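Local structure of adenine phosphoribosyltransferase, putative (Trypanosoma brucei brucei, 5VN4) at the interface of chains A and B. The protein transfers the 5-phosphoribosyl group of 5-phospho-alpha-D-ribose 1-diphosphate to adenine, giving AMP and pyrophosphate in purine salvage, and works as a homodimer. Numbering follows the deposited sequence. Chains: chain A/B, Adenine phosphoribosyltransferase, putative.

The four contacts sample one two-fold symmetric homodimer interface. Contact 3 lies at its middle, where loop residues 88-89 and the 3-10 helix 91-93 of each chain face their own copies. Contact 4, about 17 Å from contact 3 between C-alpha centres, adds helices 60-75 and 95-102 to the 3-10 helix 91-93. Contacts 1 and 2 lie on either side of contact 3, about 23 and 24 Å from it and some 47 Å from each other; they overlap as twins with the chains exchanged, through residues 172, 236, 240 and 243. Each chain thus lays its C-terminal segment on its partner, and the central loops carry pyrophosphate-pocket residues.

Contact 1: the interface of chains A and B. Residues chain A 234-236, 239-240, 242-243; chain B 120-121, 141, 172.
A:Ile234 and B:Ile120 meet where strand 233-235 of chain A runs parallel to strand 119-121 of chain B. The backbone N of B:Lys121 donates to A:Ile234 O at 2.9 Å, tying the edges together. B:Ile120 reaches out from this seam. Its CB lies 4.2 Å from A:Ile234 O; one branch, CG2, rests against A:Ala239 CB, and the other, CG1, touches A:Ala239 CB and A:Ile234 CG1. With CG1 anti to the carbonyl carbon (chi1 -48°), the tip CD1 comes to 3.8 Å from A:Ala239 CB. The small alanine lets the beta-branched side chain lie close to helix 236-240. B:Phe141 extends the apolar patch: its CG is anti to the backbone N (chi1 -176°), and the ring's CE1 and CZ meet A:Leu242 CD1, CE1 at 3.8 Å. Polar backbone atoms are bridged by water. Water 1 joins A:Cys236 N to B:Lys121 O, and water 2 lies 2.7 Å from A:Ala239 O and 2.9 Å from B:Ala172 O. B:Ala172, lacking a bulky side chain, allows A:Cys236 SG to approach its CB at 3.8 Å. The site joins the C-terminal strand and helix of one subunit to strand 119-121 and the end of helix 161-172 in the other.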
loop_
_atom_site.group_PDB
_atom_site.type_symbol
_atom_site.label_atom_id
_atom_site.label_comp_id
_atom_site.label_asym_id
_atom_site.label_seq_id
_atom_site.Cartn_x
_atom_site.Cartn_y
_atom_site.Cartn_z
ATOM N N ILE A 234 7.526 -22.345 1.272
ATOM C CA ILE A 234 6.956 -23.589 0.763
ATOM C C ILE A 234 6.280 -23.340 -0.582
ATOM O O ILE A 234 5.784 -22.242 -0.859
ATOM C CB ILE A 234 5.998 -24.269 1.771
ATOM C CG1 ILE A 234 4.680 -23.502 1.907
ATOM C CG2 ILE A 234 6.681 -24.417 3.126
ATOM C CD1 ILE A 234 3.664 -24.229 2.794
ATOM N N SER A 235 6.270 -24.371 -1.421
ATOM C CA SER A 235 5.664 -24.258 -2.736
ATOM C C SER A 235 4.148 -24.428 -2.646
ATOM O O SER A 235 3.600 -24.852 -1.625
ATOM C CB SER A 235 6.216 -25.332 -3.664
ATOM O OG SER A 235 5.750 -26.599 -3.247
ATOM N N CYS A 236 3.463 -24.092 -3.745
ATOM C CA CYS A 236 2.023 -24.332 -3.803
ATOM C C CYS A 236 1.702 -25.808 -3.625
ATOM O O CYS A 236 0.768 -26.159 -2.895
ATOM C CB CYS A 236 1.437 -23.805 -5.117
ATOM S SG CYS A 236 1.302 -21.999 -5.156
ATOM N N ALA A 239 2.116 -26.680 -0.009
ATOM C CA ALA A 239 1.019 -26.122 0.777
ATOM C C ALA A 239 -0.271 -26.924 0.603
ATOM O O ALA A 239 -1.027 -27.111 1.564
ATOM C CB ALA A 239 0.808 -24.654 0.405
ATOM N N LYS A 240 -0.538 -27.415 -0.613
ATOM C CA LYS A 240 -1.779 -28.147 -0.850
ATOM C C LYS A 240 -1.863 -29.416 -0.012
ATOM O O LYS A 240 -2.964 -29.843 0.354
ATOM C CB LYS A 240 -1.931 -28.471 -2.335
ATOM C CG LYS A 240 -2.253 -27.262 -3.187
ATOM C CD LYS A 240 -2.326 -27.612 -4.661
ATOM C CE LYS A 240 -3.763 -27.628 -5.155
ATOM N NZ LYS A 240 -3.820 -27.718 -6.639
ATOM N N LEU A 242 -1.191 -29.689 2.955
ATOM C CA LEU A 242 -1.571 -29.288 4.301
ATOM C C LEU A 242 -3.027 -28.853 4.403
ATOM O O LEU A 242 -3.486 -28.537 5.505
ATOM C CB LEU A 242 -0.660 -28.155 4.785
ATOM C CG LEU A 242 0.845 -28.428 4.723
ATOM C CD1 LEU A 242 1.621 -27.172 5.065
ATOM C CD2 LEU A 242 1.233 -29.575 5.650
ATOM N N ILE A 243 -3.756 -28.821 3.292
ATOM C CA ILE A 243 -5.161 -28.428 3.305
ATOM C C ILE A 243 -5.984 -29.368 4.183
ATOM O O ILE A 243 -5.820 -30.587 4.132
ATOM C CB ILE A 243 -5.731 -28.331 1.875
ATOM C CG1 ILE A 243 -5.072 -27.176 1.116
ATOM C CG2 ILE A 243 -7.240 -28.154 1.908
ATOM C CD1 ILE A 243 -5.480 -27.100 -0.341
ATOM O OXT ILE A 243 -6.828 -28.928 4.968
ATOM N N ILE B 120 3.864 -19.180 1.417
ATOM C CA ILE B 120 3.665 -19.948 0.192
ATOM C C ILE B 120 4.116 -19.084 -0.970
ATOM O O ILE B 120 3.771 -17.898 -1.035
ATOM C CB ILE B 120 2.179 -20.311 0.007
ATOM C CG1 ILE B 120 1.577 -20.894 1.289
ATOM C CG2 ILE B 120 2.006 -21.276 -1.158
ATOM C CD1 ILE B 120 0.073 -21.054 1.232
ATOM N N LYS B 121 4.862 -19.677 -1.903
ATOM C CA LYS B 121 5.369 -18.955 -3.061
ATOM C C LYS B 121 4.719 -19.476 -4.335
ATOM O O LYS B 121 4.487 -20.678 -4.492
ATOM C CB LYS B 121 6.902 -19.017 -3.159
ATOM C CG LYS B 121 7.478 -20.370 -3.523
ATOM C CD LYS B 121 8.971 -20.262 -3.799
ATOM C CE LYS B 121 9.270 -19.210 -4.859
ATOM N NZ LYS B 121 10.718 -19.173 -5.216
ATOM N N PHE B 141 1.362 -18.285 5.121
ATOM C CA PHE B 141 0.592 -19.475 5.431
ATOM C C PHE B 141 -0.234 -19.218 6.683
ATOM O O PHE B 141 0.268 -18.668 7.670
ATOM C CB PHE B 141 1.533 -20.659 5.660
ATOM C CG PHE B 141 0.809 -21.951 5.899
ATOM C CD1 PHE B 141 0.373 -22.718 4.831
ATOM C CD2 PHE B 141 0.529 -22.378 7.189
ATOM C CE1 PHE B 141 -0.313 -23.903 5.047
ATOM C CE2 PHE B 141 -0.159 -23.563 7.414
ATOM C CZ PHE B 141 -0.581 -24.324 6.340
ATOM N N ALA B 172 -3.664 -22.861 -3.634
ATOM C CA ALA B 172 -2.791 -23.616 -2.739
ATOM C C ALA B 172 -3.389 -23.795 -1.354
ATOM O O ALA B 172 -2.941 -24.673 -0.611
ATOM C CB ALA B 172 -1.432 -22.925 -2.616
HETATM O O HOH W 1 4.963 -22.827 -5.933
HETATM O O HOH W 2 -2.300 -24.764 2.203
#

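Contact 2: the interface of chains A and B. Residues chain A 168, 171-172, 202; chain B 236, 240, 243.
B:Lys240 reaches across to A:Asp171, and these two residues bury 39 and 29 Å² of surface. The lysine side chain first passes over A:Ala172, its CG 3.7 Å from A:Ala172 CA, then bends at chi3 (97°) to carry its terminal amino group, NZ, toward the carboxylate. B:Lys240 NZ donates to A:Asp171 OD2 at 2.7 Å in a salt bridge, meeting the oxygen nearly along its C-O axis. A long aliphatic chain with a charged end suits this path, since its methylenes can cover alanine before the tip finds its acid. In A:Asp171, CG anti to the backbone N (chi1 -175°) turns the carboxylate toward the lysine tip, and its other oxygen is held within chain A: A:Arg202 NH1 donates at 2.8 Å to the syn lone pair of A:Asp171 OD1, which lies almost in the guanidinium plane. The aspartate is therefore shared by two basic groups, one from each subunit. These come tip to tip, with A:Arg202 NH1 4.1 Å from B:Lys240 NZ, and the carboxylate between them probably offsets their repulsion. A:Ala172, the next residue by buried surface at 25 Å², offers its small CB to B:Cys236 SG at 3.8 Å. The cysteine also makes a weak hydrogen bond from SG to A:Gln168 O. Together these contacts fasten the C-terminal helix 236-240 of chain B to the end of helix 161-172 of chain A, helping to hold the homodimer together at its periphery.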
loop_
_atom_site.group_PDB
_atom_site.type_symbol
_atom_site.label_atom_id
_atom_site.label_comp_id
_atom_site.label_asym_id
_atom_site.label_seq_id
_atom_site.Cartn_x
_atom_site.Cartn_y
_atom_site.Cartn_z
ATOM N N GLN A 168 13.331 15.144 3.369
ATOM C CA GLN A 168 14.063 15.782 2.273
ATOM C C GLN A 168 13.136 16.134 1.117
ATOM O O GLN A 168 13.254 17.215 0.524
ATOM C CB GLN A 168 15.200 14.873 1.804
ATOM C CG GLN A 168 16.295 14.734 2.847
ATOM C CD GLN A 168 17.277 13.612 2.569
ATOM O OE1 GLN A 168 17.020 12.734 1.750
ATOM N NE2 GLN A 168 18.416 13.631 3.274
ATOM N N ASP A 171 10.876 19.034 2.149
ATOM C CA ASP A 171 11.722 20.218 2.128
ATOM C C ASP A 171 11.976 20.701 0.704
ATOM O O ASP A 171 12.068 21.911 0.459
ATOM C CB ASP A 171 13.037 19.870 2.831
ATOM C CG ASP A 171 13.955 21.052 2.976
ATOM O OD1 ASP A 171 13.680 21.902 3.851
ATOM O OD2 ASP A 171 14.956 21.116 2.233
ATOM N N ALA A 172 12.069 19.773 -0.250
ATOM C CA ALA A 172 12.330 20.130 -1.640
ATOM C C ALA A 172 11.211 20.952 -2.261
ATOM O O ALA A 172 11.444 21.613 -3.279
ATOM C CB ALA A 172 12.577 18.868 -2.471
ATOM N N ARG A 202 15.738 22.461 11.094
ATOM C CA ARG A 202 14.553 23.062 10.483
ATOM C C ARG A 202 13.252 22.361 10.873
ATOM O O ARG A 202 12.200 23.010 10.945
ATOM C CB ARG A 202 14.730 23.059 8.961
ATOM C CG ARG A 202 13.603 23.703 8.147
ATOM C CD ARG A 202 13.984 23.775 6.665
ATOM N NE ARG A 202 15.169 24.615 6.479
ATOM C CZ ARG A 202 15.995 24.547 5.441
ATOM N NH1 ARG A 202 15.777 23.679 4.461
ATOM N NH2 ARG A 202 17.046 25.354 5.383
ATOM N N CYS B 236 16.753 17.290 -5.006
ATOM C CA CYS B 236 16.121 18.233 -4.089
ATOM C C CYS B 236 16.629 19.651 -4.315
ATOM O O CYS B 236 15.846 20.607 -4.291
ATOM C CB CYS B 236 16.336 17.809 -2.636
ATOM S SG CYS B 236 15.393 16.344 -2.158
ATOM N N LYS B 240 14.264 22.816 -5.395
ATOM C CA LYS B 240 14.121 24.008 -4.563
ATOM C C LYS B 240 14.325 25.292 -5.358
ATOM O O LYS B 240 13.792 26.341 -4.980
ATOM C CB LYS B 240 15.070 23.935 -3.366
ATOM C CG LYS B 240 14.684 22.845 -2.384
ATOM C CD LYS B 240 15.862 22.363 -1.553
ATOM C CE LYS B 240 15.914 23.049 -0.205
ATOM N NZ LYS B 240 16.853 22.343 0.704
ATOM N N ILE B 243 10.929 26.445 -6.491
ATOM C CA ILE B 243 9.937 26.808 -5.480
ATOM C C ILE B 243 9.477 28.246 -5.667
ATOM O O ILE B 243 10.297 29.138 -5.885
ATOM C CB ILE B 243 10.472 26.574 -4.053
ATOM C CG1 ILE B 243 10.635 25.082 -3.769
ATOM C CG2 ILE B 243 9.551 27.205 -3.018
ATOM C CD1 ILE B 243 11.200 24.805 -2.397
ATOM O OXT ILE B 243 8.284 28.548 -5.603
#

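Contact 3: the interface of chains A and B. Residues chain A 88-89, 92, 110-111, 114; chain B 88-89, 92, 110-111, 114.
Loop residues 88-89 and the 3-10 helix 91-93 of each chain meet their own copies about the dimer axis, flanked by the 110-114 loops. In this type I phosphoribosyltransferase, residues 88-90 and Lys111 belong to the pyrophosphate pocket. A:Ser89 and B:Ser89, each following a cis peptide bond, face one another through a weak OG-to-OG hydrogen bond, and B:Ser89 OG also makes a weak one to A:Asp88 OD1. A:Ser89 OG, anti to the carbonyl carbon (chi1 -51°), points back to its own acid, donating to A:Asp88 OD1 at 2.8 Å from 44° out of the carboxylate plane. Water 4, 2.7 Å from both A:Ser89 OG and B:Asp88 OD1, links the subunits more firmly. A:Arg110 grips A:Asp88 side-on, NE at 2.8 Å and NH2 at 3.0 Å both reaching OD2 from one face of the carboxylate. Its flat guanidinium fits between A:Phe92 CE2 over one face and A:Lys114 CB over the other. Across the axis, B:Ser89 O approaches the edge of the A:Phe92 ring in its plane, 3.4 Å from CD2, while the backbone oxygens of A:Phe92 and B:Phe92 share water 3. The long lysines, bent at chi3 in A:Lys111 and at chi2 in B:Lys114, meet tip to tip, NZ to NZ at 3.5 Å.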
loop_
_atom_site.group_PDB
_atom_site.type_symbol
_atom_site.label_atom_id
_atom_site.label_comp_id
_atom_site.label_asym_id
_atom_site.label_seq_id
_atom_site.Cartn_x
_atom_site.Cartn_y
_atom_site.Cartn_z
ATOM N N ASP A 88 6.056 3.805 0.089
ATOM C CA ASP A 88 6.108 2.475 -0.503
ATOM C C ASP A 88 6.939 1.579 0.414
ATOM O O ASP A 88 8.032 1.975 0.827
ATOM C CB ASP A 88 6.856 2.682 -1.822
ATOM C CG ASP A 88 6.598 1.617 -2.850
ATOM O OD1 ASP A 88 5.910 0.610 -2.559
ATOM O OD2 ASP A 88 7.112 1.825 -3.980
ATOM N N SER A 89 6.447 0.374 0.766
ATOM C CA SER A 89 5.155 -0.194 0.385
ATOM C C SER A 89 4.174 -0.254 1.557
ATOM O O SER A 89 2.965 -0.300 1.368
ATOM C CB SER A 89 5.370 -1.628 -0.118
ATOM O OG SER A 89 6.386 -1.679 -1.111
ATOM N N PHE A 92 1.687 2.572 2.294
ATOM C CA PHE A 92 0.542 2.519 1.388
ATOM C C PHE A 92 -0.658 1.843 2.029
ATOM O O PHE A 92 -1.795 2.094 1.619
ATOM C CB PHE A 92 0.905 1.712 0.137
ATOM C CG PHE A 92 1.804 2.430 -0.849
ATOM C CD1 PHE A 92 2.360 3.677 -0.584
ATOM C CD2 PHE A 92 2.072 1.833 -2.071
ATOM C CE1 PHE A 92 3.160 4.312 -1.531
ATOM C CE2 PHE A 92 2.870 2.458 -3.019
ATOM C CZ PHE A 92 3.422 3.700 -2.747
ATOM N N ARG A 110 7.911 6.838 -3.362
ATOM C CA ARG A 110 8.211 5.545 -3.954
ATOM C C ARG A 110 9.702 5.332 -4.138
ATOM O O ARG A 110 10.475 6.279 -4.317
ATOM C CB ARG A 110 7.490 5.340 -5.288
ATOM C CG ARG A 110 5.972 5.371 -5.158
ATOM C CD ARG A 110 5.297 4.495 -6.201
ATOM N NE ARG A 110 5.573 3.094 -5.917
ATOM C CZ ARG A 110 5.130 2.064 -6.627
ATOM N NH1 ARG A 110 4.363 2.243 -7.693
ATOM N NH2 ARG A 110 5.466 0.840 -6.258
ATOM N N LYS A 111 10.088 4.059 -4.116
ATOM C CA LYS A 111 11.451 3.684 -4.429
ATOM C C LYS A 111 11.734 4.009 -5.897
ATOM O O LYS A 111 10.851 4.452 -6.644
ATOM C CB LYS A 111 11.694 2.233 -3.996
ATOM C CG LYS A 111 11.471 2.037 -2.476
ATOM C CD LYS A 111 11.317 0.570 -2.041
ATOM C CE LYS A 111 9.942 0.310 -1.402
ATOM N NZ LYS A 111 9.716 -1.111 -0.951
ATOM N N LYS A 114 9.598 3.949 -10.285
ATOM C CA LYS A 114 8.214 3.615 -9.944
ATOM C C LYS A 114 7.176 4.689 -10.269
ATOM O O LYS A 114 6.048 4.323 -10.614
ATOM C CB LYS A 114 8.088 3.219 -8.464
ATOM C CG LYS A 114 8.923 2.010 -8.051
ATOM C CD LYS A 114 8.244 0.691 -8.398
ATOM C CE LYS A 114 8.996 -0.483 -7.789
ATOM N NZ LYS A 114 8.177 -1.727 -7.773
ATOM N N ASP B 88 1.155 -6.390 -3.606
ATOM C CA ASP B 88 2.291 -5.491 -3.491
ATOM C C ASP B 88 2.612 -4.892 -4.861
ATOM O O ASP B 88 2.802 -5.636 -5.821
ATOM C CB ASP B 88 3.418 -6.453 -3.093
ATOM C CG ASP B 88 4.682 -5.793 -2.643
ATOM O OD1 ASP B 88 4.909 -4.607 -2.927
ATOM O OD2 ASP B 88 5.481 -6.516 -2.016
ATOM N N SER B 89 2.672 -3.554 -4.987
ATOM C CA SER B 89 2.478 -2.535 -3.956
ATOM C C SER B 89 1.201 -1.724 -4.200
ATOM O O SER B 89 0.697 -1.044 -3.310
ATOM C CB SER B 89 3.644 -1.534 -4.015
ATOM O OG SER B 89 4.911 -2.173 -4.101
ATOM N N PHE B 92 -2.074 -2.636 -2.513
ATOM C CA PHE B 92 -2.091 -2.185 -1.125
ATOM C C PHE B 92 -2.803 -0.851 -0.961
ATOM O O PHE B 92 -3.266 -0.543 0.140
ATOM C CB PHE B 92 -0.667 -1.972 -0.610
ATOM C CG PHE B 92 0.123 -3.237 -0.366
ATOM C CD1 PHE B 92 -0.387 -4.505 -0.636
ATOM C CD2 PHE B 92 1.404 -3.134 0.164
ATOM C CE1 PHE B 92 0.366 -5.631 -0.382
ATOM C CE2 PHE B 92 2.167 -4.255 0.423
ATOM C CZ PHE B 92 1.651 -5.506 0.142
ATOM N N ARG B 110 2.762 -10.601 -1.598
ATOM C CA ARG B 110 3.969 -9.791 -1.680
ATOM C C ARG B 110 5.037 -10.385 -2.581
ATOM O O ARG B 110 5.109 -11.594 -2.807
ATOM C CB ARG B 110 4.566 -9.535 -0.295
ATOM C CG ARG B 110 3.590 -8.828 0.641
ATOM C CD ARG B 110 4.298 -7.845 1.551
ATOM N NE ARG B 110 4.967 -6.816 0.759
ATOM C CZ ARG B 110 5.665 -5.809 1.267
ATOM N NH1 ARG B 110 5.788 -5.672 2.579
ATOM N NH2 ARG B 110 6.232 -4.932 0.453
ATOM N N LYS B 111 5.881 -9.488 -3.082
ATOM C CA LYS B 111 7.070 -9.899 -3.812
ATOM C C LYS B 111 8.065 -10.562 -2.862
ATOM O O LYS B 111 7.850 -10.665 -1.645
ATOM C CB LYS B 111 7.682 -8.705 -4.537
ATOM C CG LYS B 111 6.708 -8.055 -5.487
ATOM C CD LYS B 111 7.314 -6.881 -6.215
ATOM C CE LYS B 111 6.320 -6.315 -7.202
ATOM N NZ LYS B 111 6.797 -5.025 -7.735
ATOM N N LYS B 114 9.585 -10.274 1.652
ATOM C CA LYS B 114 8.718 -9.240 2.196
ATOM C C LYS B 114 7.848 -9.712 3.354
ATOM O O LYS B 114 7.600 -8.918 4.264
ATOM C CB LYS B 114 7.809 -8.614 1.119
ATOM C CG LYS B 114 8.523 -7.940 -0.039
ATOM C CD LYS B 114 9.180 -6.637 0.383
ATOM C CE LYS B 114 9.647 -5.851 -0.824
ATOM N NZ LYS B 114 10.138 -4.509 -0.421
HETATM O O HOH W 3 -4.349 1.400 1.645
HETATM O O HOH W 4 7.465 -3.856 -2.387
#

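Contact 4: the interface of chains A and B. Residues chain A 60, 63-64, 67, 93, 97; chain B 96, 100, 104.
Helix 60-75 of chain A, joined by the 3-10 helix 91-93 and helix 95-102 of the same chain, packs against helix 95-102 of chain B and the loop residue B:Val104 beyond it. B:Val100 is the centrepiece, burying 93 Å². Its CG1, anti to the carbonyl carbon (chi1 -63°), points at chain A and comes within 3.6 Å of A:Met63 CB. The same methyl meets A:Met97 SD at 4.0 Å, where the two side chains cross at about a right angle. A short branched valine suits this place because its methyl can wedge between two methionines, whose unbranched, pliable chains mould themselves around it. A:Met63 curls back, bent at chi2 (-68°) and chi3, so that its terminal CE rests 4.0 Å from B:Pro96 CB. B:Pro96, in the first turn of its helix, where a proline costs no helical hydrogen bond, lays its ring against A:Leu93: CB is 3.6 Å from A:Leu93 O, and CG touches the methyl CD2. At the other end of the patch, A:Arg64, its chain bent at chi3, turns its guanidinium to a backbone carbonyl near the end of helix 95-102, NH2 donating to B:Val100 O at 3.2 Å. The bond is nearly straight (168° at H) and lies close to both the carbonyl and guanidinium planes. A:Pro60, opening its own helix, presses its ring on the B:Val104 backbone, with CB 3.6 Å from B:Val104 O. The site forms a helix-to-helix flank of the dimer interface, next to the central 88-93 segments.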
loop_
_atom_site.group_PDB
_atom_site.type_symbol
_atom_site.label_atom_id
_atom_site.label_comp_id
_atom_site.label_asym_id
_atom_site.label_seq_id
_atom_site.Cartn_x
_atom_site.Cartn_y
_atom_site.Cartn_z
ATOM N N PRO A 60 -9.329 -6.301 11.178
ATOM C CA PRO A 60 -10.065 -5.075 10.831
ATOM C C PRO A 60 -10.362 -4.182 12.021
ATOM O O PRO A 60 -10.444 -2.961 11.848
ATOM C CB PRO A 60 -11.334 -5.596 10.126
ATOM C CG PRO A 60 -11.461 -7.025 10.568
ATOM C CD PRO A 60 -10.036 -7.510 10.716
ATOM N N MET A 63 -7.263 -2.107 12.400
ATOM C CA MET A 63 -7.191 -1.189 11.263
ATOM C C MET A 63 -8.177 -0.039 11.418
ATOM O O MET A 63 -7.835 1.124 11.163
ATOM C CB MET A 63 -7.428 -1.934 9.950
ATOM C CG MET A 63 -6.282 -2.842 9.538
ATOM S SD MET A 63 -4.782 -1.927 9.072
ATOM C CE MET A 63 -5.164 -1.460 7.382
ATOM N N ARG A 64 -9.402 -0.345 11.848
ATOM C CA ARG A 64 -10.382 0.703 12.114
ATOM C C ARG A 64 -9.919 1.623 13.240
ATOM O O ARG A 64 -10.143 2.836 13.186
ATOM C CB ARG A 64 -11.731 0.070 12.444
ATOM C CG ARG A 64 -12.883 1.057 12.560
ATOM C CD ARG A 64 -14.204 0.316 12.707
ATOM N NE ARG A 64 -14.309 -0.746 11.707
ATOM C CZ ARG A 64 -14.270 -2.047 11.979
ATOM N NH1 ARG A 64 -14.161 -2.469 13.233
ATOM N NH2 ARG A 64 -14.354 -2.928 10.994
ATOM N N ARG A 67 -7.290 3.938 11.687
ATOM C CA ARG A 67 -7.984 4.915 10.858
ATOM C C ARG A 67 -8.677 5.957 11.723
ATOM O O ARG A 67 -8.510 7.167 11.520
ATOM C CB ARG A 67 -9.001 4.178 9.980
ATOM C CG ARG A 67 -9.646 5.012 8.883
ATOM C CD ARG A 67 -10.975 5.660 9.279
ATOM N NE ARG A 67 -11.899 4.793 10.010
ATOM C CZ ARG A 67 -12.815 3.994 9.462
ATOM N NH1 ARG A 67 -12.937 3.893 8.143
ATOM N NH2 ARG A 67 -13.609 3.282 10.249
ATOM N N LEU A 93 -0.428 0.956 3.002
ATOM C CA LEU A 93 -1.503 0.211 3.649
ATOM C C LEU A 93 -2.307 1.057 4.623
ATOM O O LEU A 93 -3.434 0.676 4.974
ATOM C CB LEU A 93 -0.906 -0.964 4.420
ATOM C CG LEU A 93 -0.225 -2.030 3.562
ATOM C CD1 LEU A 93 0.690 -2.912 4.401
ATOM C CD2 LEU A 93 -1.284 -2.875 2.859
ATOM N N MET A 97 -6.780 5.003 3.702
ATOM C CA MET A 97 -8.021 4.945 4.472
ATOM C C MET A 97 -8.196 6.178 5.350
ATOM O O MET A 97 -9.329 6.543 5.680
ATOM C CB MET A 97 -8.089 3.664 5.305
ATOM C CG MET A 97 -7.098 3.608 6.469
ATOM S SD MET A 97 -7.089 1.971 7.223
ATOM C CE MET A 97 -5.821 2.211 8.461
ATOM N N PRO B 96 -7.151 -2.119 1.648
ATOM C CA PRO B 96 -7.452 -1.806 3.058
ATOM C C PRO B 96 -8.684 -0.940 3.270
ATOM O O PRO B 96 -9.473 -1.225 4.180
ATOM C CB PRO B 96 -6.159 -1.145 3.550
ATOM C CG PRO B 96 -5.112 -1.808 2.742
ATOM C CD PRO B 96 -5.711 -1.940 1.369
ATOM N N VAL B 100 -11.637 -2.499 5.646
ATOM C CA VAL B 100 -12.044 -1.920 6.924
ATOM C C VAL B 100 -13.549 -1.688 6.962
ATOM O O VAL B 100 -14.195 -1.913 7.989
ATOM C CB VAL B 100 -11.239 -0.651 7.272
ATOM C CG1 VAL B 100 -9.776 -0.981 7.428
ATOM C CG2 VAL B 100 -11.446 0.450 6.247
ATOM N N VAL B 104 -13.367 -7.016 7.384
ATOM C CA VAL B 104 -12.691 -8.280 7.081
ATOM C C VAL B 104 -11.185 -8.061 7.040
ATOM O O VAL B 104 -10.710 -6.941 6.794
ATOM C CB VAL B 104 -13.180 -8.902 5.749
ATOM C CG1 VAL B 104 -14.646 -9.293 5.848
ATOM C CG2 VAL B 104 -12.900 -7.991 4.551
#